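Long-range contacts in nucleoporin 53 (Pichia guilliermondii, PDB 3P3D), which is probably a structural constituent of the nuclear pore complex, represented here by its RNA recognition motif (RRM) domain: residues L8-F13 with L91-Y96; E17-Q22 with A84-V89; Q22-F27 with E35-L40. One frame throughout, in Å; residues are numbered along the deposited sequence.

Contact 1 of 3, residues L8-F13 with L91-Y96; sequences LAILVF and LGVIPY. Unlike the reference sequence in segment 8-13: Leu8 (reference Ser).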
loop_
_atom_site.group_PDB
_atom_site.type_symbol
_atom_site.label_atom_id
_atom_site.label_comp_id
_atom_site.label_asym_id
_atom_site.label_seq_id
_atom_site.Cartn_x
_atom_site.Cartn_y
_atom_site.Cartn_z
ATOM N N LEU A 8 8.963 -5.612 5.724
ATOM C CA LEU A 8 7.749 -6.305 5.182
ATOM C C LEU A 8 6.614 -5.368 4.749
ATOM O O LEU A 8 5.594 -5.834 4.255
ATOM C CB LEU A 8 7.155 -7.331 6.182
ATOM C CG LEU A 8 8.127 -8.283 6.884
ATOM C CD1 LEU A 8 7.382 -9.444 7.485
ATOM C CD2 LEU A 8 9.272 -8.748 5.942
ATOM N N ALA A 9 6.785 -4.073 4.954
ATOM C CA ALA A 9 5.779 -3.085 4.586
ATOM C C ALA A 9 6.279 -2.278 3.415
ATOM O O ALA A 9 7.480 -2.177 3.174
ATOM C CB ALA A 9 5.457 -2.156 5.749
ATOM N N ILE A 10 5.326 -1.693 2.699
ATOM C CA ILE A 10 5.629 -0.843 1.575
ATOM C C ILE A 10 4.831 0.413 1.771
ATOM O O ILE A 10 3.811 0.402 2.493
ATOM C CB ILE A 10 5.262 -1.538 0.205
ATOM C CG1 ILE A 10 3.762 -1.803 0.075
ATOM C CG2 ILE A 10 6.039 -2.842 0.031
ATOM C CD1 ILE A 10 3.343 -2.490 -1.212
ATOM N N LEU A 11 5.288 1.483 1.129
ATOM C CA LEU A 11 4.453 2.658 0.891
ATOM C C LEU A 11 3.932 2.718 -0.558
ATOM O O LEU A 11 4.729 2.717 -1.480
ATOM C CB LEU A 11 5.261 3.889 1.204
ATOM C CG LEU A 11 5.632 4.001 2.690
ATOM C CD1 LEU A 11 6.713 5.035 2.885
ATOM C CD2 LEU A 11 4.408 4.329 3.517
ATOM N N VAL A 12 2.611 2.737 -0.763
ATOM C CA VAL A 12 2.046 2.966 -2.104
ATOM C C VAL A 12 1.542 4.393 -2.187
ATOM O O VAL A 12 0.947 4.896 -1.249
ATOM C CB VAL A 12 0.925 1.948 -2.520
ATOM C CG1 VAL A 12 1.382 0.513 -2.335
ATOM C CG2 VAL A 12 -0.327 2.166 -1.742
ATOM N N PHE A 13 1.779 5.053 -3.313
ATOM C CA PHE A 13 1.494 6.486 -3.406
ATOM C C PHE A 13 1.219 6.982 -4.820
ATOM O O PHE A 13 1.542 6.318 -5.794
ATOM C CB PHE A 13 2.672 7.285 -2.801
ATOM C CG PHE A 13 3.993 7.129 -3.547
ATOM C CD1 PHE A 13 4.321 7.975 -4.584
ATOM C CD2 PHE A 13 4.904 6.152 -3.195
ATOM C CE1 PHE A 13 5.505 7.843 -5.264
ATOM C CE2 PHE A 13 6.125 6.021 -3.883
ATOM C CZ PHE A 13 6.419 6.859 -4.908
ATOM N N LEU A 91 1.264 4.549 -10.276
ATOM C CA LEU A 91 1.457 4.191 -8.880
ATOM C C LEU A 91 2.925 4.136 -8.521
ATOM O O LEU A 91 3.752 3.641 -9.290
ATOM C CB LEU A 91 0.831 2.840 -8.551
ATOM C CG LEU A 91 -0.683 2.758 -8.664
ATOM C CD1 LEU A 91 -1.161 1.447 -8.062
ATOM C CD2 LEU A 91 -1.357 3.940 -8.005
ATOM N N GLY A 92 3.237 4.633 -7.336
ATOM C CA GLY A 92 4.567 4.443 -6.746
ATOM C C GLY A 92 4.558 3.396 -5.652
ATOM O O GLY A 92 3.605 3.292 -4.878
ATOM N N VAL A 93 5.611 2.597 -5.597
ATOM C CA VAL A 93 5.763 1.625 -4.529
ATOM C C VAL A 93 7.203 1.651 -4.108
ATOM O O VAL A 93 8.096 1.524 -4.946
ATOM C CB VAL A 93 5.364 0.185 -4.935
ATOM C CG1 VAL A 93 5.335 -0.738 -3.707
ATOM C CG2 VAL A 93 4.015 0.165 -5.604
ATOM N N ILE A 94 7.426 1.845 -2.806
ATOM C CA ILE A 94 8.782 1.797 -2.232
ATOM C C ILE A 94 8.723 1.060 -0.918
ATOM O O ILE A 94 7.652 0.985 -0.317
ATOM C CB ILE A 94 9.403 3.219 -1.985
ATOM C CG1 ILE A 94 8.491 4.114 -1.140
ATOM C CG2 ILE A 94 9.701 3.918 -3.284
ATOM C CD1 ILE A 94 9.216 5.339 -0.578
ATOM N N PRO A 95 9.872 0.526 -0.458
ATOM C CA PRO A 95 9.911 -0.038 0.872
ATOM C C PRO A 95 9.543 1.022 1.910
ATOM O O PRO A 95 9.987 2.172 1.804
ATOM C CB PRO A 95 11.372 -0.432 1.027
ATOM C CG PRO A 95 11.929 -0.444 -0.353
ATOM C CD PRO A 95 11.230 0.638 -1.017
ATOM N N TYR A 96 8.728 0.646 2.885
ATOM C CA TYR A 96 8.455 1.507 4.022
ATOM C C TYR A 96 9.730 1.841 4.814
ATOM O O TYR A 96 10.596 0.983 4.987
ATOM C CB TYR A 96 7.462 0.817 4.956
ATOM C CG TYR A 96 7.461 1.357 6.373
ATOM C CD1 TYR A 96 6.740 2.495 6.694
ATOM C CD2 TYR A 96 8.184 0.715 7.397
ATOM C CE1 TYR A 96 6.726 2.994 7.978
ATOM C CE2 TYR A 96 8.182 1.217 8.701
ATOM C CZ TYR A 96 7.440 2.354 8.980
ATOM O OH TYR A 96 7.397 2.878 10.254
#
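An antiparallel beta ladder joins strand 9-13 to strand 89-95, with bridges from Ile10 opposite Pro95 to Phe13 opposite Gly92 and 156° between the directions of residues 9-13 and 92-95. Five backbone hydrogen bonds define its register. Beyond the Ile10 bridge, Tyr96 N gives its hydrogen to Ala9 O at 3.1 Å, arriving from above that carbonyl's plane, 45° out of it. Leu11 and Ile94 form a hydrogen-bonded pair, with Leu11 N to Ile94 O at 2.8 Å and Ile94 N to Leu11 O at 3.1 Å. Phe13 and Gly92 make the next such pair: Gly92 N lies 2.8 Å from Phe13 O, and Phe13 N lies 3.0 Å from Gly92 O. Between them, Val12 and Val93 are a non-hydrogen-bonded pair. In the RRM fold this is the joining of the first strand to the last; strand 64-68 borders strand 9-13 on its other flank, through backbone bonds such as Ile10 with Ile67. The two faces of the sheet are used differently. Val12 and Val93 point to the face where Phe27 of helix 20-27 packs; there Ile10 CD1 reaches Val93 CG1 at 3.6 Å, and Ile10 also touches Phe27. Leu11, Phe13 and Ile94 project from the other face. Phe13 CG sits between the backbone N and the carbonyl carbon (chi1 64°), and the ring lies against its cross-strand partner Gly92. Gly92 CA lies over the ring face in a CH-pi contact, 3.6 Å from the centroid, and a beta carbon at this position would collide with CZ. At the far end Ala9 CB meets Tyr96 CB at 3.7 Å, Leu11 CD2 sits at the edge of the Tyr96 ring, and Lys66 makes a cation-pi contact with that ring.

Contact 2 of 3, residues E17-Q22 with A84-V89; sequences ETMANQ and AVFNGV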
loop_
_atom_site.group_PDB
_atom_site.type_symbol
_atom_site.label_atom_id
_atom_site.label_comp_id
_atom_site.label_asym_id
_atom_site.label_seq_id
_atom_site.Cartn_x
_atom_site.Cartn_y
_atom_site.Cartn_z
ATOM N N GLU A 17 -7.211 10.546 -3.909
ATOM C CA GLU A 17 -7.792 9.973 -2.692
ATOM C C GLU A 17 -9.081 9.174 -2.989
ATOM O O GLU A 17 -9.365 8.146 -2.348
ATOM C CB GLU A 17 -8.040 11.061 -1.629
ATOM N N THR A 18 -9.844 9.610 -3.984
ATOM C CA THR A 18 -11.041 8.883 -4.391
ATOM C C THR A 18 -10.749 7.410 -4.757
ATOM O O THR A 18 -11.654 6.575 -4.746
ATOM C CB THR A 18 -11.700 9.546 -5.601
ATOM O OG1 THR A 18 -13.119 9.383 -5.498
ATOM C CG2 THR A 18 -11.192 8.917 -6.914
ATOM N N MET A 19 -9.488 7.105 -5.061
ATOM C CA MET A 19 -9.084 5.810 -5.615
ATOM C C MET A 19 -8.426 4.843 -4.616
ATOM O O MET A 19 -8.085 3.721 -4.985
ATOM C CB MET A 19 -8.095 6.060 -6.748
ATOM C CG MET A 19 -8.249 5.106 -7.905
ATOM S SD MET A 19 -7.127 5.556 -9.235
ATOM C CE MET A 19 -6.068 4.166 -9.106
ATOM N N ALA A 20 -8.259 5.281 -3.365
ATOM C CA ALA A 20 -7.488 4.545 -2.345
ATOM C C ALA A 20 -7.868 3.082 -2.213
ATOM O O ALA A 20 -7.014 2.203 -2.277
ATOM C CB ALA A 20 -7.629 5.228 -0.981
ATOM N N ASN A 21 -9.152 2.829 -2.018
ATOM C CA ASN A 21 -9.624 1.473 -1.778
ATOM C C ASN A 21 -9.391 0.528 -2.942
ATOM O O ASN A 21 -9.057 -0.641 -2.718
ATOM C CB ASN A 21 -11.094 1.470 -1.393
ATOM C CG ASN A 21 -11.324 1.984 0.013
ATOM O OD1 ASN A 21 -10.430 1.922 0.869
ATOM N ND2 ASN A 21 -12.530 2.490 0.263
ATOM N N GLN A 22 -9.526 1.035 -4.168
ATOM C CA GLN A 22 -9.237 0.232 -5.351
ATOM C C GLN A 22 -7.762 -0.170 -5.352
ATOM O O GLN A 22 -7.407 -1.278 -5.796
ATOM C CB GLN A 22 -9.553 1.000 -6.643
ATOM C CG GLN A 22 -11.009 1.468 -6.805
ATOM C CD GLN A 22 -11.221 2.291 -8.086
ATOM O OE1 GLN A 22 -10.871 1.844 -9.193
ATOM N NE2 GLN A 22 -11.762 3.508 -7.938
ATOM N N ALA A 84 3.797 1.219 -12.293
ATOM C CA ALA A 84 2.700 0.640 -13.023
ATOM C C ALA A 84 1.631 1.687 -13.197
ATOM O O ALA A 84 1.439 2.507 -12.321
ATOM C CB ALA A 84 2.129 -0.576 -12.263
ATOM N N VAL A 85 0.925 1.656 -14.322
ATOM C CA VAL A 85 -0.221 2.521 -14.524
ATOM C C VAL A 85 -1.427 1.752 -14.034
ATOM O O VAL A 85 -1.578 0.572 -14.334
ATOM C CB VAL A 85 -0.387 2.898 -16.000
ATOM C CG1 VAL A 85 -1.591 3.868 -16.203
ATOM C CG2 VAL A 85 0.889 3.506 -16.524
ATOM N N PHE A 86 -2.280 2.409 -13.265
ATOM C CA PHE A 86 -3.420 1.748 -12.669
ATOM C C PHE A 86 -4.617 2.661 -12.836
ATOM O O PHE A 86 -4.618 3.778 -12.306
ATOM C CB PHE A 86 -3.154 1.492 -11.188
ATOM C CG PHE A 86 -4.194 0.664 -10.523
ATOM C CD1 PHE A 86 -4.201 -0.714 -10.667
ATOM C CD2 PHE A 86 -5.149 1.245 -9.746
ATOM C CE1 PHE A 86 -5.163 -1.487 -10.037
ATOM C CE2 PHE A 86 -6.109 0.483 -9.105
ATOM C CZ PHE A 86 -6.114 -0.890 -9.254
ATOM N N ASN A 87 -5.626 2.194 -13.579
ATOM C CA ASN A 87 -6.785 3.019 -13.917
ATOM C C ASN A 87 -6.379 4.459 -14.269
ATOM O O ASN A 87 -6.931 5.413 -13.720
ATOM C CB ASN A 87 -7.834 3.019 -12.778
ATOM C CG ASN A 87 -8.359 1.603 -12.444
ATOM O OD1 ASN A 87 -8.078 0.631 -13.163
ATOM N ND2 ASN A 87 -9.114 1.487 -11.336
ATOM N N GLY A 88 -5.396 4.604 -15.158
ATOM C CA GLY A 88 -5.000 5.926 -15.678
ATOM C C GLY A 88 -4.135 6.831 -14.796
ATOM O O GLY A 88 -3.972 8.022 -15.099
ATOM N N VAL A 89 -3.573 6.294 -13.710
ATOM C CA VAL A 89 -2.591 7.047 -12.904
ATOM C C VAL A 89 -1.369 6.180 -12.692
ATOM O O VAL A 89 -1.449 4.951 -12.719
ATOM C CB VAL A 89 -3.131 7.478 -11.499
ATOM C CG1 VAL A 89 -4.510 8.119 -11.591
ATOM C CG2 VAL A 89 -3.187 6.297 -10.584
#
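Met19, in the 3-10 turn just before helix 20-27, and Gln22, in the helix's first turn, face Phe86, Asn87 and Val89 of a beta hairpin with a two-residue loop, a type I' turn. The turn is evidenced by two reciprocal bonds, Phe86 N to Val89 O at 2.7 Å and Val89 N to Phe86 O at 3.1 Å, with Asn87 and Gly88 at positive phi in the corner positions. Such a short hairpin ahead of the last strand is a known feature of RRM domains, and here it belongs to the edge of the sheet. Along the helix side the chain enters through a 3-10 turn, in which Glu17 O accepts Ala20 N at 3.2 Å. The Met19 side chain sets off from this turn toward the hairpin. Its chain is extended as far as SD and bent at chi3, bringing CE in near the plane of the Phe86 ring, at its edge. The modelled separation from CD2 is shorter than carbons can sit, so no weight rests on it. The same methyl lies 3.9 Å from Val89 CG2 and 4.2 Å from Asn87 CB, a small apolar meeting between helix start and hairpin. One turn on comes Gln22, whose CB lies 4.3 Å from Phe86 CE2, while its carbonyl O approaches CZ obliquely at 3.7 Å. The Phe86 ring has a further neighbour in Tyr26 of the same helix, the two planes turned by about 50°. Beyond CG the Gln22 side chain runs extended, its CD anti to CA (chi2 177°), and crosses that of Asn87. Asn87 CG itself stands above one face of the Phe86 ring, toward the rim. The two amide planes are 42° apart, and Gln22 OE1 comes to 2.8 Å from Asn87 ND2.

Contact 3 of 3, residues Q22-F27 with E35-L40; sequences QVIAYF and EDFEVL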
loop_
_atom_site.group_PDB
_atom_site.type_symbol
_atom_site.label_atom_id
_atom_site.label_comp_id
_atom_site.label_asym_id
_atom_site.label_seq_id
_atom_site.Cartn_x
_atom_site.Cartn_y
_atom_site.Cartn_z
ATOM N N GLN A 22 -9.526 1.035 -4.168
ATOM C CA GLN A 22 -9.237 0.232 -5.351
ATOM C C GLN A 22 -7.762 -0.170 -5.352
ATOM O O GLN A 22 -7.407 -1.278 -5.796
ATOM C CB GLN A 22 -9.553 1.000 -6.643
ATOM C CG GLN A 22 -11.009 1.468 -6.805
ATOM C CD GLN A 22 -11.221 2.291 -8.086
ATOM O OE1 GLN A 22 -10.871 1.844 -9.193
ATOM N NE2 GLN A 22 -11.762 3.508 -7.938
ATOM N N VAL A 23 -6.915 0.734 -4.847
ATOM C CA VAL A 23 -5.465 0.530 -4.851
ATOM C C VAL A 23 -5.103 -0.489 -3.794
ATOM O O VAL A 23 -4.342 -1.416 -4.052
ATOM C CB VAL A 23 -4.695 1.829 -4.583
ATOM C CG1 VAL A 23 -3.217 1.524 -4.404
ATOM C CG2 VAL A 23 -4.923 2.851 -5.722
ATOM N N ILE A 24 -5.690 -0.336 -2.609
ATOM C CA ILE A 24 -5.446 -1.267 -1.512
ATOM C C ILE A 24 -5.894 -2.639 -1.965
ATOM O O ILE A 24 -5.166 -3.602 -1.834
ATOM C CB ILE A 24 -6.168 -0.817 -0.208
ATOM C CG1 ILE A 24 -5.523 0.471 0.328
ATOM C CG2 ILE A 24 -6.079 -1.899 0.900
ATOM C CD1 ILE A 24 -6.412 1.255 1.323
ATOM N N ALA A 25 -7.084 -2.712 -2.546
ATOM C CA ALA A 25 -7.622 -3.973 -3.025
ATOM C C ALA A 25 -6.686 -4.638 -4.020
ATOM O O ALA A 25 -6.427 -5.846 -3.955
ATOM C CB ALA A 25 -8.976 -3.748 -3.656
ATOM N N TYR A 26 -6.176 -3.849 -4.954
ATOM C CA TYR A 26 -5.252 -4.385 -5.928
ATOM C C TYR A 26 -4.033 -4.966 -5.205
ATOM O O TYR A 26 -3.595 -6.070 -5.526
ATOM C CB TYR A 26 -4.865 -3.296 -6.931
ATOM C CG TYR A 26 -3.762 -3.676 -7.884
ATOM C CD1 TYR A 26 -4.005 -4.511 -8.979
ATOM C CD2 TYR A 26 -2.485 -3.189 -7.700
ATOM C CE1 TYR A 26 -2.981 -4.852 -9.866
ATOM C CE2 TYR A 26 -1.464 -3.511 -8.568
ATOM C CZ TYR A 26 -1.710 -4.329 -9.646
ATOM O OH TYR A 26 -0.664 -4.628 -10.484
ATOM N N PHE A 27 -3.509 -4.258 -4.198
ATOM C CA PHE A 27 -2.279 -4.738 -3.557
ATOM C C PHE A 27 -2.432 -6.011 -2.703
ATOM O O PHE A 27 -1.428 -6.642 -2.354
ATOM C CB PHE A 27 -1.572 -3.618 -2.812
ATOM C CG PHE A 27 -0.741 -2.778 -3.720
ATOM C CD1 PHE A 27 -1.322 -1.750 -4.449
ATOM C CD2 PHE A 27 0.590 -3.062 -3.915
ATOM C CE1 PHE A 27 -0.593 -1.013 -5.341
ATOM C CE2 PHE A 27 1.327 -2.334 -4.810
ATOM C CZ PHE A 27 0.738 -1.298 -5.523
ATOM N N GLU A 35 -2.841 -4.711 7.979
ATOM C CA GLU A 35 -3.746 -3.635 8.297
ATOM C C GLU A 35 -5.184 -4.112 8.104
ATOM O O GLU A 35 -5.456 -4.936 7.215
ATOM C CB GLU A 35 -3.478 -2.419 7.406
ATOM C CG GLU A 35 -2.231 -1.623 7.736
ATOM C CD GLU A 35 -0.938 -2.198 7.160
ATOM O OE1 GLU A 35 -0.994 -3.206 6.413
ATOM O OE2 GLU A 35 0.148 -1.649 7.475
ATOM N N ASP A 36 -6.089 -3.585 8.935
ATOM C CA ASP A 36 -7.538 -3.848 8.858
ATOM C C ASP A 36 -8.269 -2.800 8.007
ATOM O O ASP A 36 -9.141 -2.077 8.522
ATOM C CB ASP A 36 -8.160 -3.880 10.271
ATOM C CG ASP A 36 -9.682 -4.216 10.263
ATOM O OD1 ASP A 36 -10.184 -4.894 9.315
ATOM O OD2 ASP A 36 -10.383 -3.794 11.222
ATOM N N PHE A 37 -7.934 -2.712 6.713
ATOM C CA PHE A 37 -8.659 -1.803 5.811
ATOM C C PHE A 37 -10.066 -2.352 5.579
ATOM O O PHE A 37 -10.259 -3.566 5.429
ATOM C CB PHE A 37 -7.941 -1.621 4.463
ATOM C CG PHE A 37 -6.590 -0.985 4.577
ATOM C CD1 PHE A 37 -6.465 0.351 4.888
ATOM C CD2 PHE A 37 -5.439 -1.728 4.384
ATOM C CE1 PHE A 37 -5.216 0.934 5.005
ATOM C CE2 PHE A 37 -4.196 -1.151 4.493
ATOM C CZ PHE A 37 -4.085 0.181 4.803
ATOM N N GLU A 38 -11.032 -1.443 5.547
ATOM C CA GLU A 38 -12.427 -1.781 5.341
ATOM C C GLU A 38 -12.642 -2.631 4.086
ATOM O O GLU A 38 -13.385 -3.592 4.110
ATOM C CB GLU A 38 -13.276 -0.496 5.274
ATOM N N VAL A 39 -11.962 -2.294 2.996
ATOM C CA VAL A 39 -12.164 -3.016 1.744
ATOM C C VAL A 39 -11.608 -4.424 1.756
ATOM O O VAL A 39 -11.928 -5.188 0.872
ATOM C CB VAL A 39 -11.573 -2.255 0.538
ATOM C CG1 VAL A 39 -10.021 -2.359 0.527
ATOM C CG2 VAL A 39 -12.220 -2.761 -0.763
ATOM N N LEU A 40 -10.779 -4.774 2.741
ATOM C CA LEU A 40 -10.254 -6.133 2.855
ATOM C C LEU A 40 -11.009 -6.994 3.847
ATOM O O LEU A 40 -10.641 -8.150 4.071
ATOM C CB LEU A 40 -8.805 -6.106 3.293
ATOM C CG LEU A 40 -7.857 -5.257 2.465
ATOM C CD1 LEU A 40 -6.457 -5.398 3.055
ATOM C CD2 LEU A 40 -7.913 -5.646 0.987
#
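Ile24 and Phe37 cross at about a right angle, the isoleucine lying against one face of the ring. Two of its branches do the touching. CD1 stands over that face, 3.9 Å from the centroid and 20° off the ring normal, which meets the criteria of a CH-pi contact. CG2, anti to the backbone N, turns toward the other segment and comes 3.5 Å from Phe37 CD2. The same methyl is met by Val39 CG1 at 4.0 Å and Leu40 CG at 4.1 Å, so three side chains close on one carbon. Val39 and Leu40 lie in the 3-10 turn 38-40, where Leu40 N bonds to Phe37 O at 3.0 Å. Beside this group Ala25 CB lies 4.5 Å from Val39 CG2. Phe37 also touches Ile58 and Thr65, which places its ring between helix and sheet. An alanine here would probably open a gap between helix 20-27 and strand 64-68, with Ile24 CD1 left without the ring it covers. The contact is apolar packing of the first RRM helix against the segment that follows it, extending the helix-on-sheet core of this alpha/beta sandwich.

Helix 20-27 is common to contacts 2 and 3, which share Gln22, and one of its residues, Phe27, packs on Ile10, Val12, Leu91 and Val93 of contact 1. Contact 1 is the largest, 545 Å² and nearest the chain centre, with six of its eleven touching residues buried; contact 3 is likewise partly buried, and contact 2 lies at the surface, although 2 and 3 bury similar areas (230 and 222 Å²). Their chemistry follows: backbone bonds dominate the sheet pairing, contact 2 mixes apolar atoms with an amide pair, and contact 3 is apolar. Contacts 1 and 2 also adjoin within the sheet, where Leu91 CD1 packs on Phe86 CB at 3.7 Å.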